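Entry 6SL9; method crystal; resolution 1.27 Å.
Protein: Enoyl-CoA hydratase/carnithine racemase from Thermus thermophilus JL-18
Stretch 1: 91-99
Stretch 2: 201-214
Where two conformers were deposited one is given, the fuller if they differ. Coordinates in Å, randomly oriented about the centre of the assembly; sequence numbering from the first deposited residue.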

# COMPACT_ATOMS: atom_id res chain seq x y z
N LEU A 91 12.57 -0.65 17.84
CA LEU A 91 11.26 -1.29 17.67
C LEU A 91 11.23 -1.95 16.31
O LEU A 91 10.73 -3.09 16.19
CB LEU A 91 10.18 -0.24 17.75
CG LEU A 91 9.89 0.25 19.17
CD1 LEU A 91 9.13 1.59 19.16
CD2 LEU A 91 9.07 -0.81 19.94
N SER A 92 11.66 -1.25 15.27
CA SER A 92 11.44 -1.75 13.90
C SER A 92 12.14 -3.07 13.66
O SER A 92 11.65 -3.92 12.89
CB SER A 92 11.87 -0.74 12.89
OG SER A 92 13.27 -0.63 12.78
N GLY A 93 13.32 -3.23 14.26
CA GLY A 93 14.19 -4.39 14.01
C GLY A 93 14.15 -5.45 15.07
O GLY A 93 14.90 -6.39 14.97
N LEU A 94 13.33 -5.28 16.09
CA LEU A 94 13.21 -6.26 17.20
C LEU A 94 13.21 -7.68 16.66
O LEU A 94 12.35 -7.99 15.81
CB LEU A 94 11.89 -6.00 17.92
CG LEU A 94 11.97 -5.56 19.37
CD1 LEU A 94 10.59 -5.61 20.01
CD2 LEU A 94 12.95 -6.42 20.17
N GLU A 95 14.03 -8.55 17.22
CA GLU A 95 14.13 -9.92 16.73
C GLU A 95 13.23 -10.87 17.51
O GLU A 95 13.41 -12.08 17.50
CB GLU A 95 15.58 -10.42 16.69
CG GLU A 95 16.40 -9.63 15.71
CD GLU A 95 17.38 -10.42 14.89
OE1 GLU A 95 17.82 -11.48 15.39
OE2 GLU A 95 17.84 -9.92 13.85
N LYS A 96 12.18 -10.34 18.13
CA LYS A 96 11.10 -11.06 18.83
C LYS A 96 9.80 -10.35 18.47
O LYS A 96 9.80 -9.13 18.24
CB LYS A 96 11.36 -11.10 20.33
CG LYS A 96 12.67 -11.80 20.65
CD LYS A 96 13.09 -11.81 22.11
CE LYS A 96 14.44 -12.47 22.27
NZ LYS A 96 14.85 -12.62 23.68
N PRO A 97 8.68 -11.07 18.45
CA PRO A 97 7.41 -10.44 18.13
C PRO A 97 6.95 -9.52 19.27
O PRO A 97 7.14 -9.80 20.42
CB PRO A 97 6.46 -11.62 17.99
CG PRO A 97 7.06 -12.71 18.82
CD PRO A 97 8.55 -12.52 18.61
N LEU A 98 6.28 -8.44 18.87
CA LEU A 98 5.75 -7.40 19.77
C LEU A 98 4.25 -7.30 19.60
O LEU A 98 3.74 -7.04 18.51
CB LEU A 98 6.43 -6.06 19.45
CG LEU A 98 5.90 -4.84 20.21
CD1 LEU A 98 6.18 -4.97 21.69
CD2 LEU A 98 6.49 -3.54 19.68
N VAL A 99 3.56 -7.45 20.70
CA VAL A 99 2.12 -7.20 20.77
C VAL A 99 1.96 -5.84 21.44
O VAL A 99 2.62 -5.56 22.44
CB VAL A 99 1.40 -8.29 21.59
CG1 VAL A 99 -0.06 -7.99 21.76
CG2 VAL A 99 1.58 -9.66 20.97
N PRO A 201 7.83 -19.85 16.41
CA PRO A 201 9.18 -19.92 15.83
C PRO A 201 9.77 -18.50 15.77
O PRO A 201 9.67 -17.82 14.76
CB PRO A 201 8.94 -20.52 14.44
CG PRO A 201 7.54 -20.07 14.07
CD PRO A 201 6.78 -20.04 15.38
N THR A 202 10.42 -18.12 16.85
CA THR A 202 10.85 -16.74 17.04
C THR A 202 11.75 -16.26 15.89
O THR A 202 11.67 -15.08 15.49
CB THR A 202 11.51 -16.60 18.41
OG1 THR A 202 10.76 -17.28 19.38
CG2 THR A 202 11.74 -15.16 18.79
N ARG A 203 12.61 -17.13 15.40
CA ARG A 203 13.50 -16.73 14.29
C ARG A 203 12.68 -16.44 13.03
O ARG A 203 13.01 -15.50 12.26
CB ARG A 203 14.58 -17.74 13.98
CG ARG A 203 15.52 -18.04 15.13
CD ARG A 203 16.19 -16.80 15.67
NE ARG A 203 16.93 -16.09 14.63
CZ ARG A 203 17.14 -14.78 14.53
NH1 ARG A 203 17.78 -14.27 13.48
NH2 ARG A 203 16.65 -13.95 15.42
N ALA A 204 11.69 -17.26 12.74
CA ALA A 204 10.85 -17.04 11.56
C ALA A 204 10.11 -15.72 11.74
O ALA A 204 10.01 -14.94 10.80
CB ALA A 204 9.93 -18.18 11.33
N TYR A 205 9.67 -15.40 12.96
CA TYR A 205 9.00 -14.10 13.19
C TYR A 205 10.00 -12.99 12.91
O TYR A 205 9.67 -11.99 12.24
CB TYR A 205 8.45 -13.99 14.60
CG TYR A 205 7.38 -14.99 15.00
CD1 TYR A 205 6.41 -15.45 14.15
CD2 TYR A 205 7.29 -15.39 16.32
CE1 TYR A 205 5.38 -16.27 14.58
CE2 TYR A 205 6.28 -16.21 16.77
CZ TYR A 205 5.32 -16.67 15.90
OH TYR A 205 4.33 -17.49 16.35
N ALA A 206 11.19 -13.07 13.45
CA ALA A 206 12.19 -12.00 13.32
C ALA A 206 12.51 -11.73 11.86
O ALA A 206 12.62 -10.58 11.47
CB ALA A 206 13.43 -12.43 14.04
N LEU A 207 12.74 -12.80 11.12
CA LEU A 207 13.17 -12.68 9.72
C LEU A 207 12.01 -12.21 8.84
O LEU A 207 12.21 -11.43 7.91
CB LEU A 207 13.81 -13.98 9.25
CG LEU A 207 15.08 -14.38 10.00
CD1 LEU A 207 15.51 -15.75 9.61
CD2 LEU A 207 16.20 -13.44 9.77
N THR A 208 10.79 -12.64 9.15
CA THR A 208 9.60 -12.15 8.44
C THR A 208 9.44 -10.66 8.64
O THR A 208 9.13 -9.93 7.68
CB THR A 208 8.36 -12.94 8.87
OG1 THR A 208 8.55 -14.32 8.54
CG2 THR A 208 7.11 -12.46 8.19
N LYS A 209 9.67 -10.19 9.84
CA LYS A 209 9.56 -8.74 10.14
C LYS A 209 10.54 -7.95 9.29
O LYS A 209 10.20 -6.86 8.81
CB LYS A 209 9.81 -8.50 11.62
CG LYS A 209 8.64 -8.93 12.47
CD LYS A 209 8.98 -8.86 13.94
CE LYS A 209 9.38 -7.47 14.40
NZ LYS A 209 9.13 -7.31 15.87
N LYS A 210 11.73 -8.48 9.07
CA LYS A 210 12.75 -7.82 8.25
C LYS A 210 12.27 -7.71 6.81
O LYS A 210 12.43 -6.65 6.18
CB LYS A 210 14.06 -8.60 8.33
CG LYS A 210 14.76 -8.60 9.67
CD LYS A 210 16.19 -9.22 9.73
CE LYS A 210 16.52 -9.57 11.18
NZ LYS A 210 16.52 -8.36 12.09
N LEU A 211 11.72 -8.79 6.27
CA LEU A 211 11.18 -8.75 4.90
C LEU A 211 10.09 -7.72 4.76
O LEU A 211 10.06 -6.98 3.78
CB LEU A 211 10.66 -10.12 4.52
CG LEU A 211 11.72 -11.17 4.29
CD1 LEU A 211 11.06 -12.55 4.21
CD2 LEU A 211 12.50 -10.93 2.99
N LEU A 212 9.20 -7.67 5.73
CA LEU A 212 8.10 -6.69 5.68
C LEU A 212 8.63 -5.28 5.77
O LEU A 212 8.12 -4.41 5.04
CB LEU A 212 7.11 -6.96 6.80
CG LEU A 212 6.26 -8.23 6.63
CD1 LEU A 212 5.41 -8.43 7.86
CD2 LEU A 212 5.43 -8.15 5.35
N LEU A 213 9.61 -5.02 6.59
CA LEU A 213 10.10 -3.63 6.78
C LEU A 213 10.69 -3.10 5.46
O LEU A 213 10.64 -1.91 5.21
CB LEU A 213 11.12 -3.56 7.91
CG LEU A 213 11.41 -2.18 8.45
CD1 LEU A 213 10.23 -1.63 9.20
CD2 LEU A 213 12.63 -2.17 9.32
N GLU A 214 11.28 -3.99 4.66
CA GLU A 214 11.98 -3.57 3.41
C GLU A 214 11.06 -3.63 2.18
O GLU A 214 11.52 -3.14 1.14
CB GLU A 214 13.17 -4.48 3.13
CG GLU A 214 14.16 -4.47 4.27
CD GLU A 214 15.60 -4.59 3.86
OE1 GLU A 214 16.30 -5.42 4.50
OE2 GLU A 214 16.02 -3.72 3.03
O HOH W 1 8.71 -4.73 16.77
O HOH W 2 13.31 -8.25 12.86

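The helix that begins at Thr202 lies against a segment that leaves an earlier helix, passes through a loop and enters the strand at 98-99. The two run in opposite senses: Ser92 lies nearest Leu213 (CA-CA 7.5 Å), Gly93 nearest Lys210 (6.9 Å), Glu95 nearest Ala206 (4.4 Å) and Pro97 nearest Tyr205 (6.4 Å). The approach is tightest at Ala206, whose small side chain points toward the loop, with Glu95 O 3.5 Å from Ala206 CB. Together the stretches bury 595 Å².

Charge pairing centres on Glu95, whose carboxylate bridges two basic residues seven positions, about two helical turns, apart. Glu95 OE1 meets Arg203 NH2 at 2.7 Å, near the guanidinium plane where the N-H bonds point, and takes a weak second hydrogen bond from Arg203 NH1 at 3.4 Å. Glu95 OE2 forms a salt bridge with Lys210 NZ, also at 2.7 Å. The Arg203 CA-CB bond points away from the loop, but three successive m rotamers bring its end back.

Lys209 instead serves the backbone. Its ammonium donates to Lys96 O (NZ-O 3.1 Å) and weakly to Leu94 O (NZ-O 3.3 Å), tying down carbonyls in a loop that lacks regular helical pairing. Water 1 extends this link, accepting from Lys209 NZ at 2.8 Å and donating to Leu91 O at 2.7 Å. Water 2 sits between the backbones, 3.1 Å from Leu94 O and 2.8 Å from Ala206 O.

Nonbonded contacts flank the polar centre. Pro97 CG packs obliquely on the Tyr205 ring, 3.7 Å from CD2, while Thr202 CG2 lies 4.0 Å from Lys96 CG and 4.1 Å from Pro97 CD. Toward the other end, the Leu213 methyl CD2 lies in van der Waals contact with the Ser92 hydroxyl, 3.8 Å from OG.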